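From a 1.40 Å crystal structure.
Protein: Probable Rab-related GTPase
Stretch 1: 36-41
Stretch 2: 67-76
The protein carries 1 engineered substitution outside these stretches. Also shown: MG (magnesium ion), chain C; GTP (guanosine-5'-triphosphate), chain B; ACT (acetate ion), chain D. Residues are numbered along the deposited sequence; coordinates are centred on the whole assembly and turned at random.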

# COMPACT_ATOMS: atom_id res chain seq x y z
N PRO A 36 10.49 -12.52 1.24
CA PRO A 36 9.12 -12.55 0.71
C PRO A 36 8.11 -12.94 1.78
O PRO A 36 8.33 -13.84 2.60
CB PRO A 36 9.19 -13.60 -0.41
CG PRO A 36 10.62 -13.63 -0.81
CD PRO A 36 11.42 -13.33 0.42
N THR A 37 6.99 -12.25 1.76
CA THR A 37 5.94 -12.48 2.74
C THR A 37 5.09 -13.67 2.33
O THR A 37 4.78 -13.87 1.16
CB THR A 37 5.08 -11.22 2.85
OG1 THR A 37 5.95 -10.09 3.07
CG2 THR A 37 4.08 -11.32 4.02
N ILE A 38 4.75 -14.51 3.32
CA ILE A 38 3.87 -15.65 3.08
C ILE A 38 2.58 -15.41 3.86
O ILE A 38 1.66 -14.74 3.35
CB ILE A 38 4.55 -16.98 3.43
CG1 ILE A 38 5.90 -17.07 2.72
CG2 ILE A 38 3.64 -18.16 3.01
CD1 ILE A 38 6.62 -18.41 2.88
N GLY A 39 2.50 -15.90 5.09
CA GLY A 39 1.40 -15.49 5.95
C GLY A 39 1.46 -13.99 6.20
O GLY A 39 2.53 -13.41 6.33
N ALA A 40 0.28 -13.37 6.29
CA ALA A 40 0.25 -11.93 6.50
C ALA A 40 0.84 -11.60 7.87
O ALA A 40 0.67 -12.36 8.83
CB ALA A 40 -1.19 -11.42 6.41
N ALA A 41 1.54 -10.48 7.95
CA ALA A 41 2.24 -10.08 9.16
C ALA A 41 1.61 -8.81 9.70
O ALA A 41 1.29 -7.88 8.94
CB ALA A 41 3.73 -9.86 8.87
N ARG A 67 1.21 -17.85 -5.66
CA ARG A 67 0.78 -19.09 -5.02
C ARG A 67 0.23 -18.88 -3.62
O ARG A 67 -0.43 -19.78 -3.08
CB ARG A 67 1.89 -20.16 -5.08
CG ARG A 67 3.00 -19.99 -4.08
CD ARG A 67 4.15 -20.90 -4.47
NE ARG A 67 5.23 -20.91 -3.48
CZ ARG A 67 6.24 -20.05 -3.46
NH1 ARG A 67 6.32 -19.09 -4.37
NH2 ARG A 67 7.17 -20.15 -2.53
N PHE A 68 0.44 -17.70 -3.03
CA PHE A 68 -0.05 -17.38 -1.70
C PHE A 68 -1.24 -16.43 -1.73
O PHE A 68 -1.64 -15.90 -0.68
CB PHE A 68 1.10 -16.81 -0.85
CG PHE A 68 2.26 -17.76 -0.69
CD1 PHE A 68 2.05 -19.10 -0.37
CD2 PHE A 68 3.57 -17.33 -0.84
CE1 PHE A 68 3.12 -19.99 -0.21
CE2 PHE A 68 4.65 -18.21 -0.68
CZ PHE A 68 4.42 -19.54 -0.37
N ARG A 69 -1.87 -16.25 -2.90
CA ARG A 69 -3.03 -15.37 -2.96
C ARG A 69 -4.16 -15.88 -2.08
O ARG A 69 -4.90 -15.07 -1.52
CB ARG A 69 -3.50 -15.19 -4.40
CG ARG A 69 -4.32 -13.92 -4.61
CD ARG A 69 -3.75 -13.17 -5.76
NE ARG A 69 -2.30 -13.09 -5.62
CZ ARG A 69 -1.47 -12.60 -6.52
NH1 ARG A 69 -1.92 -12.12 -7.67
NH2 ARG A 69 -0.19 -12.59 -6.26
N SER A 70 -4.29 -17.20 -1.93
CA SER A 70 -5.39 -17.70 -1.12
C SER A 70 -5.18 -17.44 0.36
O SER A 70 -6.14 -17.58 1.13
CB SER A 70 -5.70 -19.17 -1.41
OG SER A 70 -4.68 -20.01 -0.90
N ILE A 71 -3.97 -17.05 0.78
CA ILE A 71 -3.77 -16.51 2.12
C ILE A 71 -4.18 -15.05 2.17
O ILE A 71 -4.95 -14.63 3.03
CB ILE A 71 -2.30 -16.65 2.56
CG1 ILE A 71 -1.83 -18.11 2.54
CG2 ILE A 71 -2.11 -16.04 3.96
CD1 ILE A 71 -0.34 -18.27 2.86
N THR A 72 -3.65 -14.26 1.24
CA THR A 72 -3.89 -12.82 1.23
C THR A 72 -5.38 -12.51 1.17
O THR A 72 -5.84 -11.56 1.83
CB THR A 72 -3.14 -12.22 0.04
OG1 THR A 72 -1.73 -12.35 0.30
CG2 THR A 72 -3.49 -10.75 -0.15
N LYS A 73 -6.14 -13.30 0.43
CA LYS A 73 -7.58 -13.09 0.28
C LYS A 73 -8.28 -13.09 1.64
O LYS A 73 -9.28 -12.38 1.81
CB LYS A 73 -8.14 -14.19 -0.62
CG LYS A 73 -9.65 -14.22 -0.75
CD LYS A 73 -10.12 -15.24 -1.81
CE LYS A 73 -9.81 -14.77 -3.23
NZ LYS A 73 -10.07 -15.81 -4.27
N MET A 74 -7.78 -13.85 2.60
CA MET A 74 -8.44 -13.97 3.90
C MET A 74 -8.27 -12.73 4.76
O MET A 74 -8.85 -12.67 5.86
CB MET A 74 -7.92 -15.21 4.63
CG MET A 74 -8.24 -16.52 3.91
SD MET A 74 -10.01 -16.75 3.65
CE MET A 74 -10.56 -16.90 5.34
N TYR A 75 -7.52 -11.73 4.30
CA TYR A 75 -7.27 -10.51 5.05
C TYR A 75 -8.02 -9.31 4.50
O TYR A 75 -7.93 -8.22 5.08
CB TYR A 75 -5.76 -10.26 5.17
CG TYR A 75 -5.14 -11.33 6.03
CD1 TYR A 75 -4.69 -12.52 5.47
CD2 TYR A 75 -5.08 -11.18 7.41
CE1 TYR A 75 -4.16 -13.53 6.27
CE2 TYR A 75 -4.56 -12.19 8.21
CZ TYR A 75 -4.09 -13.35 7.64
OH TYR A 75 -3.57 -14.35 8.43
N TYR A 76 -8.77 -9.49 3.41
CA TYR A 76 -9.51 -8.37 2.81
C TYR A 76 -10.61 -7.87 3.73
O TYR A 76 -10.84 -6.66 3.82
CB TYR A 76 -10.16 -8.81 1.50
CG TYR A 76 -9.25 -9.07 0.33
CD1 TYR A 76 -8.09 -8.32 0.12
CD2 TYR A 76 -9.57 -10.04 -0.60
CE1 TYR A 76 -7.27 -8.57 -0.97
CE2 TYR A 76 -8.76 -10.29 -1.69
CZ TYR A 76 -7.62 -9.55 -1.87
OH TYR A 76 -6.81 -9.80 -2.97
MG MG C . 6.48 -8.61 1.68
PG GTP B . 6.28 -9.86 -1.30
O1G GTP B . 6.25 -9.99 0.21
O2G GTP B . 7.00 -11.00 -1.96
O3G GTP B . 4.90 -9.64 -1.89
O3B GTP B . 7.19 -8.57 -1.74
PB GTP B . 7.13 -7.07 -1.12
O1B GTP B . 6.86 -7.11 0.37
O2B GTP B . 6.15 -6.23 -1.90
O3A GTP B . 8.57 -6.42 -1.48
PA GTP B . 9.83 -6.28 -0.47
O1A GTP B . 9.58 -5.18 0.56
O2A GTP B . 10.22 -7.67 0.09
O5' GTP B . 10.95 -5.72 -1.50
C5' GTP B . 11.41 -6.49 -2.59
C4' GTP B . 12.77 -5.98 -3.04
O4' GTP B . 12.59 -4.67 -3.57
C3' GTP B . 13.79 -5.87 -1.92
O3' GTP B . 15.07 -6.25 -2.39
C2' GTP B . 13.79 -4.40 -1.59
O2' GTP B . 15.03 -3.96 -1.06
C1' GTP B . 13.48 -3.77 -2.93
N9 GTP B . 12.81 -2.48 -2.72
C8 GTP B . 11.76 -2.20 -1.88
N7 GTP B . 11.43 -0.90 -1.99
C5 GTP B . 12.27 -0.34 -2.90
C6 GTP B . 12.38 0.95 -3.41
O6 GTP B . 11.65 1.90 -3.06
N1 GTP B . 13.36 1.17 -4.34
C2 GTP B . 14.20 0.17 -4.79
N2 GTP B . 15.12 0.47 -5.70
N3 GTP B . 14.09 -1.11 -4.30
C4 GTP B . 13.13 -1.33 -3.37
C ACT D . 4.81 -17.45 -7.11
O ACT D . 4.12 -18.00 -6.22
OXT ACT D . 5.97 -17.85 -7.25
CH3 ACT D . 4.27 -16.39 -7.96
O HOH W 1 -0.62 -13.00 2.99
O HOH W 2 -1.48 -15.47 7.50
O HOH W 3 4.41 -8.02 1.66
O HOH W 4 8.53 -9.00 1.76

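Stretch 2 begins at Arg 67, which makes no contact with stretch 1 and instead holds an acetate ion, probably from the crystallisation liquor: its backbone N donates to ACT O at 3.0 Å and its NH1 to the same ACT O at 3.1 Å, so one oxygen is gripped by main chain and side chain together. Phe 68, at the N-cap position, opens the contact proper. Its CA-to-CB bond points toward stretch 1, and the ring receives Ile 38 squarely over one face: Ile 38 CG2 lies 3.6 Å from the centroid of the Phe 68 ring, 5° off the normal, a CH-pi contact. The Phe 68 backbone O accepts from Ile 71 N (3.0 Å) and Thr 72 N (3.2 Å), tying the ring-bearing residue to the first helical turn. Arg 69 and Ser 70 are out of reach. One turn on, Ile 71 faces the partner again; its CD1 packs 4.0 Å from Ile 38 CG2, so that methyl touches both Phe 68 and Ile 71, while Ile 71 CG2 sits 4.1 Å from Gly 39 CA. Thr 72 joins in through water: water 1 donates to Thr 72 OG1 (3.0 Å) and to Ile 38 O (2.9 Å), bridging the stretches where no direct hydrogen bond forms. Lys 73 and Met 74 are out of reach of stretch 1, but Met 74 N to Ile 71 O and Tyr 75 N to Thr 72 O, both 3.0 Å, carry the chain through the 3-10 segment to Tyr 75. There the face-on motif recurs: Ala 40 CB stands 3.6 Å from the centroid of the Tyr 75 ring, 9° off the normal. A second water spans the gap, accepting from Ala 40 N at 3.0 Å and lying 2.5 Å from Tyr 75 OH. Tyr 76, buried, is beyond reach of stretch 1.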